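Local coordinates for VAO-type flavoprotein oxidase VAO615 (Myceliophthora thermophila, PDB 6F72), which probably acts as an FAD-dependent oxidoreductase whose bicovalently bound flavin, once reduced, reacts rapidly with oxygen, though its substrate is still unidentified, at residues Asn338-Ser343 against Arg365-Phe370; Ala324-Leu329 against Leu349-Thr354; Gly284-Val289 against Leu540-Lys545. All coordinates share one frame; numbering follows the deposited sequence.

Contact 1: Asn338-Ser343 against Arg365-Phe370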
loop_
_atom_site.group_PDB
_atom_site.type_symbol
_atom_site.label_atom_id
_atom_site.label_comp_id
_atom_site.label_asym_id
_atom_site.label_seq_id
_atom_site.Cartn_x
_atom_site.Cartn_y
_atom_site.Cartn_z
ATOM N N ASN A 338 -9.838 -16.332 10.987
ATOM C CA ASN A 338 -10.561 -16.034 9.744
ATOM C C ASN A 338 -10.684 -14.536 9.488
ATOM O O ASN A 338 -10.437 -13.739 10.391
ATOM C CB ASN A 338 -11.966 -16.637 9.794
ATOM C CG ASN A 338 -11.986 -18.047 10.333
ATOM O OD1 ASN A 338 -11.522 -18.975 9.685
ATOM N ND2 ASN A 338 -12.546 -18.216 11.530
ATOM N N SER A 339 -11.077 -14.161 8.266
ATOM C CA SER A 339 -11.290 -12.759 7.915
ATOM C C SER A 339 -12.433 -12.558 6.935
ATOM O O SER A 339 -12.762 -13.463 6.151
ATOM C CB SER A 339 -10.026 -12.158 7.312
ATOM O OG SER A 339 -9.744 -12.760 6.060
ATOM N N PHE A 340 -13.024 -11.362 6.986
ATOM C CA PHE A 340 -13.902 -10.872 5.925
ATOM C C PHE A 340 -13.299 -9.649 5.280
ATOM O O PHE A 340 -12.908 -8.699 5.967
ATOM C CB PHE A 340 -15.297 -10.530 6.453
ATOM C CG PHE A 340 -16.249 -11.687 6.447
ATOM C CD1 PHE A 340 -16.608 -12.314 5.243
ATOM C CD2 PHE A 340 -16.811 -12.148 7.641
ATOM C CE1 PHE A 340 -17.499 -13.387 5.241
ATOM C CE2 PHE A 340 -17.703 -13.216 7.649
ATOM C CZ PHE A 340 -18.043 -13.840 6.447
ATOM N N THR A 341 -13.197 -9.703 3.954
ATOM C CA THR A 341 -12.965 -8.520 3.144
ATOM C C THR A 341 -14.297 -8.202 2.444
ATOM O O THR A 341 -14.946 -9.093 1.878
ATOM C CB THR A 341 -11.726 -8.685 2.217
ATOM O OG1 THR A 341 -11.383 -7.422 1.636
ATOM C CG2 THR A 341 -11.929 -9.728 1.091
ATOM N N TYR A 342 -14.741 -6.951 2.550
ATOM C CA TYR A 342 -16.072 -6.606 2.105
ATOM C C TYR A 342 -16.228 -5.190 1.545
ATOM O O TYR A 342 -15.428 -4.299 1.837
ATOM C CB TYR A 342 -17.115 -6.879 3.196
ATOM C CG TYR A 342 -16.913 -6.144 4.487
ATOM C CD1 TYR A 342 -16.021 -6.622 5.442
ATOM C CD2 TYR A 342 -17.634 -4.979 4.774
ATOM C CE1 TYR A 342 -15.825 -5.958 6.638
ATOM C CE2 TYR A 342 -17.456 -4.311 5.982
ATOM C CZ TYR A 342 -16.548 -4.813 6.906
ATOM O OH TYR A 342 -16.328 -4.170 8.087
ATOM N N SER A 343 -17.267 -5.024 0.728
ATOM C CA SER A 343 -17.656 -3.750 0.139
ATOM C C SER A 343 -18.891 -3.237 0.869
ATOM O O SER A 343 -19.882 -3.961 1.020
ATOM C CB SER A 343 -17.968 -3.944 -1.339
ATOM O OG SER A 343 -18.244 -2.703 -1.959
ATOM N N ARG A 365 -20.562 -23.819 9.973
ATOM C CA ARG A 365 -20.597 -23.478 11.412
ATOM C C ARG A 365 -20.092 -22.047 11.652
ATOM O O ARG A 365 -20.671 -21.308 12.459
ATOM C CB ARG A 365 -19.819 -24.490 12.271
ATOM C CG ARG A 365 -20.396 -25.905 12.309
ATOM C CD ARG A 365 -19.640 -26.833 13.262
ATOM N NE ARG A 365 -18.192 -26.581 13.270
ATOM C CZ ARG A 365 -17.262 -27.317 12.653
ATOM N NH1 ARG A 365 -17.587 -28.405 11.960
ATOM N NH2 ARG A 365 -15.986 -26.955 12.735
ATOM N N LEU A 366 -19.046 -21.655 10.916
ATOM C CA LEU A 366 -18.492 -20.298 11.003
ATOM C C LEU A 366 -19.459 -19.223 10.490
ATOM O O LEU A 366 -19.508 -18.108 11.021
ATOM C CB LEU A 366 -17.152 -20.205 10.270
ATOM C CG LEU A 366 -15.928 -20.826 10.946
ATOM C CD1 LEU A 366 -14.839 -21.122 9.921
ATOM C CD2 LEU A 366 -15.402 -19.943 12.072
ATOM N N LEU A 367 -20.233 -19.569 9.466
ATOM C CA LEU A 367 -21.145 -18.607 8.847
ATOM C C LEU A 367 -22.504 -18.501 9.554
ATOM O O LEU A 367 -23.167 -17.457 9.465
ATOM C CB LEU A 367 -21.327 -18.898 7.356
ATOM C CG LEU A 367 -20.107 -18.787 6.432
ATOM C CD1 LEU A 367 -20.576 -18.976 4.998
ATOM C CD2 LEU A 367 -19.345 -17.473 6.606
ATOM N N ARG A 368 -22.873 -19.559 10.281
ATOM C CA ARG A 368 -24.185 -19.684 10.934
ATOM C C ARG A 368 -24.618 -18.523 11.850
ATOM O O ARG A 368 -25.803 -18.168 11.814
ATOM C CB ARG A 368 -24.349 -21.053 11.621
ATOM C CG ARG A 368 -25.795 -21.522 11.776
ATOM C CD ARG A 368 -26.479 -21.772 10.434
ATOM N NE ARG A 368 -27.815 -21.163 10.393
ATOM C CZ ARG A 368 -28.477 -20.819 9.282
ATOM N NH1 ARG A 368 -27.953 -21.008 8.074
ATOM N NH2 ARG A 368 -29.680 -20.272 9.379
ATOM N N PRO A 369 -23.691 -17.911 12.636
ATOM C CA PRO A 369 -24.143 -16.736 13.410
ATOM C C PRO A 369 -24.563 -15.543 12.539
ATOM O O PRO A 369 -25.597 -14.918 12.820
ATOM C CB PRO A 369 -22.922 -16.362 14.258
ATOM C CG PRO A 369 -22.080 -17.590 14.288
ATOM C CD PRO A 369 -22.292 -18.248 12.963
ATOM N N PHE A 370 -23.777 -15.254 11.497
ATOM C CA PHE A 370 -24.049 -14.165 10.553
ATOM C C PHE A 370 -25.356 -14.395 9.802
ATOM O O PHE A 370 -26.159 -13.468 9.670
ATOM C CB PHE A 370 -22.889 -13.975 9.554
ATOM C CG PHE A 370 -21.547 -13.712 10.197
ATOM C CD1 PHE A 370 -21.152 -12.406 10.519
ATOM C CD2 PHE A 370 -20.663 -14.768 10.461
ATOM C CE1 PHE A 370 -19.913 -12.162 11.104
ATOM C CE2 PHE A 370 -19.423 -14.531 11.051
ATOM C CZ PHE A 370 -19.047 -13.227 11.372
#
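F340 drives the edge of its ring into the face of F370, and this T-shaped pair is the tight part of the contact. The centroids lie 5.4 Å apart with the planes at 82°, close to perpendicular. The leading atom is F340 CE2, which stands over the rim of the F370 ring and not over its middle, 4.0 Å from F370 CZ. L367 closes on the same F340 edge from the neighbouring corner: its CB leaves the helix to one side of the strand, but the end of the side chain comes back so that CD2 reaches F340 CZ at 3.9 Å. F370 has CG beside its own backbone N (chi1 -57°), which turns one face to the strand while the ring edge lies against the carbonyls of L366 and L367. The helix is kinked here, where P369 has no N-H to give to the turn before.

Toward the start of the strand the contact turns mixed, polar against apolar, and L366 is partly exposed. N338 and L366 come from opposite directions, the amide ND2 of N338 lying 3.4 Å from L366 CD2. That is van der Waals contact; the amide's hydrogen bond goes to F333 O. F333 also stacks on F340 and meets F370 edge-to-face, which extends the aromatic cluster into helix 316-335. The solvent side belongs to R365, R368 and P369, all exposed on the helix and without a role against the strand; R368 forms a salt bridge with D372 instead.

Strand 339-344 thus presents F340 to helix 360-376 as part of an alpha-on-beta layer, with helices lying on one face of the seven-stranded antiparallel sheet, consistent with the substrate domain of VAO-type flavoproteins.

Contact 2: Ala324-Leu329 against Leu349-Thr354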
loop_
_atom_site.group_PDB
_atom_site.type_symbol
_atom_site.label_atom_id
_atom_site.label_comp_id
_atom_site.label_asym_id
_atom_site.label_seq_id
_atom_site.Cartn_x
_atom_site.Cartn_y
_atom_site.Cartn_z
ATOM N N ALA A 324 -24.285 -2.990 11.152
ATOM C CA ALA A 324 -23.945 -2.856 12.582
ATOM C C ALA A 324 -23.800 -4.219 13.286
ATOM O O ALA A 324 -22.822 -4.441 14.006
ATOM C CB ALA A 324 -24.978 -1.988 13.292
ATOM N N ALA A 325 -24.762 -5.116 13.044
ATOM C CA ALA A 325 -24.799 -6.453 13.653
ATOM C C ALA A 325 -23.753 -7.402 13.067
ATOM O O ALA A 325 -23.142 -8.168 13.804
ATOM C CB ALA A 325 -26.185 -7.055 13.520
ATOM N N PHE A 326 -23.578 -7.361 11.745
ATOM C CA PHE A 326 -22.493 -8.072 11.048
ATOM C C PHE A 326 -21.147 -7.739 11.682
ATOM O O PHE A 326 -20.342 -8.643 11.958
ATOM C CB PHE A 326 -22.512 -7.690 9.561
ATOM C CG PHE A 326 -21.328 -8.178 8.760
ATOM C CD1 PHE A 326 -21.289 -9.481 8.261
ATOM C CD2 PHE A 326 -20.273 -7.309 8.453
ATOM C CE1 PHE A 326 -20.207 -9.918 7.500
ATOM C CE2 PHE A 326 -19.188 -7.739 7.695
ATOM C CZ PHE A 326 -19.159 -9.045 7.214
ATOM N N HIS A 327 -20.923 -6.442 11.918
ATOM C CA HIS A 327 -19.718 -5.953 12.577
ATOM C C HIS A 327 -19.563 -6.515 13.986
ATOM O O HIS A 327 -18.487 -7.010 14.337
ATOM C CB HIS A 327 -19.717 -4.437 12.637
ATOM C CG HIS A 327 -19.354 -3.785 11.347
ATOM N ND1 HIS A 327 -19.623 -2.459 11.093
ATOM C CD2 HIS A 327 -18.747 -4.271 10.238
ATOM C CE1 HIS A 327 -19.195 -2.155 9.881
ATOM N NE2 HIS A 327 -18.648 -3.233 9.348
ATOM N N ALA A 328 -20.639 -6.435 14.776
ATOM C CA ALA A 328 -20.661 -6.973 16.135
ATOM C C ALA A 328 -20.451 -8.492 16.172
ATOM O O ALA A 328 -19.994 -9.017 17.183
ATOM C CB ALA A 328 -21.955 -6.579 16.856
ATOM N N LEU A 329 -20.759 -9.182 15.072
ATOM C CA LEU A 329 -20.624 -10.644 15.015
ATOM C C LEU A 329 -19.242 -11.171 14.583
ATOM O O LEU A 329 -18.943 -12.371 14.730
ATOM C CB LEU A 329 -21.749 -11.266 14.175
ATOM C CG LEU A 329 -23.108 -11.437 14.877
ATOM C CD1 LEU A 329 -24.102 -12.031 13.902
ATOM C CD2 LEU A 329 -23.042 -12.298 16.134
ATOM N N LEU A 349 -24.202 -4.820 0.925
ATOM C CA LEU A 349 -22.884 -5.235 1.424
ATOM C C LEU A 349 -22.499 -6.571 0.791
ATOM O O LEU A 349 -23.274 -7.535 0.812
ATOM C CB LEU A 349 -22.867 -5.344 2.968
ATOM C CG LEU A 349 -21.509 -5.603 3.665
ATOM C CD1 LEU A 349 -21.374 -4.781 4.938
ATOM C CD2 LEU A 349 -21.243 -7.080 3.945
ATOM N N THR A 350 -21.291 -6.620 0.241
ATOM C CA THR A 350 -20.784 -7.829 -0.394
ATOM C C THR A 350 -19.477 -8.189 0.267
ATOM O O THR A 350 -18.533 -7.397 0.245
ATOM C CB THR A 350 -20.576 -7.629 -1.912
ATOM O OG1 THR A 350 -21.803 -7.186 -2.500
ATOM C CG2 THR A 350 -20.143 -8.940 -2.577
ATOM N N ALA A 351 -19.428 -9.385 0.843
ATOM C CA ALA A 351 -18.265 -9.841 1.587
ATOM C C ALA A 351 -17.705 -11.105 1.004
ATOM O O ALA A 351 -18.450 -11.967 0.537
ATOM C CB ALA A 351 -18.624 -10.059 3.044
ATOM N N TYR A 352 -16.378 -11.195 1.045
ATOM C CA TYR A 352 -15.649 -12.418 0.732
ATOM C C TYR A 352 -14.962 -12.930 1.981
ATOM O O TYR A 352 -14.186 -12.205 2.615
ATOM C CB TYR A 352 -14.604 -12.173 -0.351
ATOM C CG TYR A 352 -15.117 -11.567 -1.642
ATOM C CD1 TYR A 352 -16.302 -12.025 -2.249
ATOM C CD2 TYR A 352 -14.383 -10.562 -2.292
ATOM C CE1 TYR A 352 -16.753 -11.473 -3.448
ATOM C CE2 TYR A 352 -14.817 -10.014 -3.502
ATOM C CZ TYR A 352 -16.001 -10.472 -4.068
ATOM O OH TYR A 352 -16.429 -9.934 -5.265
ATOM N N GLY A 353 -15.269 -14.174 2.330
ATOM C CA GLY A 353 -14.719 -14.811 3.523
ATOM C C GLY A 353 -13.478 -15.642 3.270
ATOM O O GLY A 353 -13.380 -16.320 2.248
ATOM N N THR A 354 -12.550 -15.593 4.227
ATOM C CA THR A 354 -11.306 -16.367 4.197
ATOM C C THR A 354 -11.187 -17.156 5.508
ATOM O O THR A 354 -11.063 -16.580 6.595
ATOM C CB THR A 354 -10.088 -15.448 3.987
ATOM O OG1 THR A 354 -10.214 -14.789 2.719
ATOM C CG2 THR A 354 -8.780 -16.236 4.028
#
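F326 and L349 have the nearest backbones across this contact, and even so their CA atoms are 10.0 Å apart: helix 316-335 rides well off strand 348-356, and side chains alone bridge the gap. Within the helix, A328 N bonds to A324 O, an ordinary turn. The strand is extended, so residues alternate, and L349 and A351 both aim at the helix, whereas Y352 goes to the other side, where its ring meets Y398.

The bridging is done by F326. Its CG sits opposite the backbone N (chi1 171°), which throws the ring out from the helix onto the sheet. The CD2 methyl of L349 rests over one ring face, offset toward the rim, 4.3 Å from F326 CE2. A351 CB comes up obliquely to the ring's end, 4.3 Å from F326 CZ. Both distances are those of relaxed apolar packing. The ring is held from further sides by Y342, edge-to-face, and by F340, whose plane is inclined to it by about 50°.

F326 belongs to the apolar layer between helix 316-335 and the antiparallel hairpin of strands 339-344 and 348-356, the helix-on-sheet packing of an alpha/beta domain.

Contact 3: Gly284-Val289 against Leu540-Lys545. With FAD (flavin-adenine dinucleotide), chain E.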
loop_
_atom_site.group_PDB
_atom_site.type_symbol
_atom_site.label_atom_id
_atom_site.label_comp_id
_atom_site.label_asym_id
_atom_site.label_seq_id
_atom_site.Cartn_x
_atom_site.Cartn_y
_atom_site.Cartn_z
ATOM N N GLY A 284 10.796 4.133 2.545
ATOM C CA GLY A 284 11.383 5.274 1.851
ATOM C C GLY A 284 12.010 6.346 2.710
ATOM O O GLY A 284 12.373 7.416 2.212
ATOM N N THR A 285 12.127 6.088 4.005
ATOM C CA THR A 285 12.749 7.082 4.884
ATOM C C THR A 285 13.979 6.609 5.674
ATOM O O THR A 285 14.889 7.410 5.937
ATOM C CB THR A 285 11.728 7.812 5.774
ATOM O OG1 THR A 285 12.392 8.884 6.453
ATOM C CG2 THR A 285 11.083 6.886 6.798
ATOM N N PHE A 286 14.010 5.327 6.027
ATOM C CA PHE A 286 15.082 4.797 6.892
ATOM C C PHE A 286 16.320 4.292 6.156
ATOM O O PHE A 286 17.433 4.505 6.628
ATOM C CB PHE A 286 14.553 3.709 7.834
ATOM C CG PHE A 286 13.509 4.204 8.801
ATOM C CD1 PHE A 286 13.848 5.114 9.816
ATOM C CD2 PHE A 286 12.188 3.770 8.697
ATOM C CE1 PHE A 286 12.891 5.579 10.702
ATOM C CE2 PHE A 286 11.219 4.232 9.598
ATOM C CZ PHE A 286 11.573 5.141 10.595
ATOM N N ALA A 287 16.096 3.622 5.023
ATOM C CA ALA A 287 17.141 2.957 4.232
ATOM C C ALA A 287 16.545 2.439 2.923
ATOM O O ALA A 287 15.317 2.332 2.787
ATOM C CB ALA A 287 17.768 1.801 5.025
ATOM N N VAL A 288 17.419 2.094 1.977
ATOM C CA VAL A 288 16.991 1.471 0.734
ATOM C C VAL A 288 17.010 -0.037 0.943
ATOM O O VAL A 288 18.069 -0.616 1.219
ATOM C CB VAL A 288 17.893 1.879 -0.460
ATOM C CG1 VAL A 288 17.344 1.350 -1.768
ATOM C CG2 VAL A 288 18.030 3.389 -0.534
ATOM N N VAL A 289 15.852 -0.670 0.791
ATOM C CA VAL A 289 15.728 -2.114 1.016
ATOM C C VAL A 289 16.010 -2.862 -0.283
ATOM O O VAL A 289 15.401 -2.552 -1.323
ATOM C CB VAL A 289 14.323 -2.488 1.554
ATOM C CG1 VAL A 289 14.032 -3.978 1.396
ATOM C CG2 VAL A 289 14.159 -2.032 3.009
ATOM N N LEU A 540 12.053 8.605 15.120
ATOM C CA LEU A 540 12.862 9.771 14.779
ATOM C C LEU A 540 14.321 9.613 15.190
ATOM O O LEU A 540 15.227 10.043 14.466
ATOM C CB LEU A 540 12.263 11.052 15.371
ATOM C CG LEU A 540 12.841 12.384 14.896
ATOM C CD1 LEU A 540 12.559 12.641 13.407
ATOM C CD2 LEU A 540 12.275 13.509 15.749
ATOM N N ARG A 541 14.543 9.015 16.355
ATOM C CA ARG A 541 15.891 8.653 16.794
ATOM C C ARG A 541 16.581 7.675 15.844
ATOM O O ARG A 541 17.768 7.837 15.571
ATOM C CB ARG A 541 15.873 8.103 18.208
ATOM C CG ARG A 541 15.654 9.170 19.268
ATOM C CD ARG A 541 16.044 8.666 20.648
ATOM N NE ARG A 541 15.234 7.533 21.096
ATOM C CZ ARG A 541 14.051 7.629 21.711
ATOM N NH1 ARG A 541 13.475 8.806 21.956
ATOM N NH2 ARG A 541 13.423 6.523 22.078
ATOM N N VAL A 542 15.852 6.664 15.365
ATOM C CA VAL A 542 16.404 5.694 14.405
ATOM C C VAL A 542 16.723 6.412 13.077
ATOM O O VAL A 542 17.797 6.223 12.510
ATOM C CB VAL A 542 15.466 4.481 14.152
ATOM C CG1 VAL A 542 16.088 3.504 13.154
ATOM C CG2 VAL A 542 15.158 3.744 15.447
ATOM N N LYS A 543 15.789 7.243 12.613
ATOM C CA LYS A 543 15.969 8.059 11.416
ATOM C C LYS A 543 17.226 8.933 11.492
ATOM O O LYS A 543 18.012 8.953 10.541
ATOM C CB LYS A 543 14.712 8.914 11.145
ATOM C CG LYS A 543 14.865 10.023 10.102
ATOM C CD LYS A 543 14.941 9.494 8.679
ATOM C CE LYS A 543 14.746 10.623 7.682
ATOM N NZ LYS A 543 14.906 10.075 6.311
ATOM N N LYS A 544 17.412 9.639 12.606
ATOM C CA LYS A 544 18.608 10.472 12.824
ATOM C C LYS A 544 19.909 9.675 12.962
ATOM O O LYS A 544 20.989 10.184 12.614
ATOM C CB LYS A 544 18.420 11.389 14.030
ATOM C CG LYS A 544 17.508 12.569 13.738
ATOM C CD LYS A 544 17.114 13.272 15.025
ATOM C CE LYS A 544 16.290 14.515 14.706
ATOM N NZ LYS A 544 15.478 14.925 15.889
ATOM N N LYS A 545 19.807 8.439 13.452
ATOM C CA LYS A 545 20.966 7.535 13.521
ATOM C C LYS A 545 21.458 7.094 12.130
ATOM O O LYS A 545 22.632 7.254 11.816
ATOM C CB LYS A 545 20.665 6.314 14.390
ATOM C CG LYS A 545 21.871 5.413 14.619
ATOM C CD LYS A 545 21.569 4.302 15.614
ATOM C CE LYS A 545 22.624 3.206 15.535
ATOM N NZ LYS A 545 22.297 2.121 16.504
HETATM P PA FAD E . 5.686 2.205 -4.038
HETATM O O1A FAD E . 4.855 3.425 -4.344
HETATM O O2A FAD E . 6.708 1.818 -5.071
HETATM O O5B FAD E . 6.400 2.430 -2.616
HETATM C C5B FAD E . 5.706 2.987 -1.500
HETATM C C4B FAD E . 6.665 3.657 -0.523
HETATM O O4B FAD E . 7.649 2.713 -0.094
HETATM C C3B FAD E . 7.433 4.832 -1.098
HETATM O O3B FAD E . 7.587 5.785 -0.039
HETATM C C2B FAD E . 8.793 4.264 -1.468
HETATM O O2B FAD E . 9.826 5.248 -1.375
HETATM C C1B FAD E . 8.971 3.163 -0.435
HETATM N N9A FAD E . 9.735 1.985 -0.910
HETATM C C8A FAD E . 9.256 1.006 -1.707
HETATM N N7A FAD E . 10.200 0.054 -1.917
HETATM C C5A FAD E . 11.298 0.422 -1.237
HETATM C C6A FAD E . 12.654 -0.134 -1.032
HETATM N N6A FAD E . 12.999 -1.295 -1.633
HETATM N N1A FAD E . 13.517 0.556 -0.252
HETATM C C2A FAD E . 13.180 1.721 0.344
HETATM N N3A FAD E . 11.953 2.283 0.204
HETATM C C4A FAD E . 10.990 1.692 -0.561
HETATM N N1 FAD E . -2.186 -2.190 1.454
HETATM C C2 FAD E . -2.623 -3.105 2.356
HETATM O O2 FAD E . -2.168 -3.073 3.523
HETATM N N3 FAD E . -3.536 -4.047 2.029
HETATM C C4 FAD E . -4.091 -4.152 0.811
HETATM O O4 FAD E . -4.936 -5.040 0.555
HETATM C C4X FAD E . -3.655 -3.195 -0.229
HETATM N N5 FAD E . -4.150 -3.239 -1.485
HETATM C C5X FAD E . -3.750 -2.351 -2.441
HETATM C C6 FAD E . -4.278 -2.417 -3.748
HETATM C C7 FAD E . -3.842 -1.487 -4.717
HETATM C C7M FAD E . -4.429 -1.570 -6.115
HETATM C C8 FAD E . -2.813 -0.442 -4.364
HETATM C C8M FAD E . -2.207 0.538 -5.358
HETATM C C9 FAD E . -2.305 -0.398 -3.070
HETATM C C9A FAD E . -2.730 -1.304 -2.094
HETATM N N10 FAD E . -2.188 -1.257 -0.787
HETATM C C10 FAD E . -2.645 -2.181 0.176
HETATM C "C1'" FAD E . -1.234 -0.210 -0.429
HETATM C "C2'" FAD E . 0.214 -0.570 -0.280
HETATM O "O2'" FAD E . 0.359 -1.281 0.947
HETATM C "C3'" FAD E . 0.953 0.762 -0.222
HETATM O "O3'" FAD E . 0.542 1.629 -1.301
HETATM C "C4'" FAD E . 2.460 0.561 -0.259
HETATM O "O4'" FAD E . 3.112 1.797 0.037
HETATM C "C5'" FAD E . 2.921 -0.025 -1.595
HETATM O "O5'" FAD E . 4.335 -0.115 -1.659
HETATM P P FAD E . 5.046 -0.401 -3.071
HETATM O O1P FAD E . 4.356 -1.559 -3.732
HETATM O O2P FAD E . 6.529 -0.418 -2.777
HETATM O O3P FAD E . 4.696 0.950 -3.884
#
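K543 reaches from helix 536-546 across to T285, crossing that side chain at about a right angle, and its path can be followed atom by atom. CB begins on the aromatic side, 3.8 Å from F286 CE1, while the lysine's backbone N lies at the edge of the same ring. The chain sets off anti to its amide nitrogen (chi1 168°), and a bend at chi2 (73°) swings the rest of it to T285. CD comes within 3.4 Å of T285 OG1, and CE follows at 3.2 Å from that oxygen.

At the tip, NZ gives hydrogen bonds to T285 O at 2.7 Å and T285 OG1 at 2.8 Å. The carbonyl is approached at a C=O...N angle of 132°, with the nitrogen somewhat out of its plane. NZ also bonds to F552 O and forms a salt bridge with D547, so a buried ammonium group is gripped by four oxygens. T285 OG1, while accepting from the lysine, also pairs with V558 O. A leucine in place of K543 would probably leave D547 without its charge partner and T285 O and F552 O short of a donor, freeing this loop to shift.

A few residues on, where the loop has become strand 288-298, V289 binds the adenine of FAD: V289 N bonds to FAD N1A at 2.8 Å, and FAD N6A returns a bond to V289 O. G284 lies against the adenine and ribose, where a CB would clash with O2B.

V542 CG1 and F286 CD1, 4.3 Å apart, add an apolar contact that both residues share with A277. The helix 536-546 therefore packs beside helix 272-278, and the T285-F286 loop, which touches both helices, runs into strand 288-298, alongside strand 251-257.

All three contacts are buried, but they lie in two distant places. Contacts 1 and 2 are centred 6 Å apart and share one sheet: their strands are hydrogen-bonded neighbours, T341 with Y352 and S343 with T350, and their helices lie on the same face, L329 touching F370. Their chemistry is accordingly apolar and aromatic, with exposed charges kept to the outer side of helix 360-376. Contact 3 is centred 38 to 39 Å away, across the chain's centre, and joins the FAD-binding region to a helix of the berberine-like segment. There a buried lysine is held by backbone, hydroxyl and carboxylate oxygens, against a segment whose far end binds the cofactor's adenine.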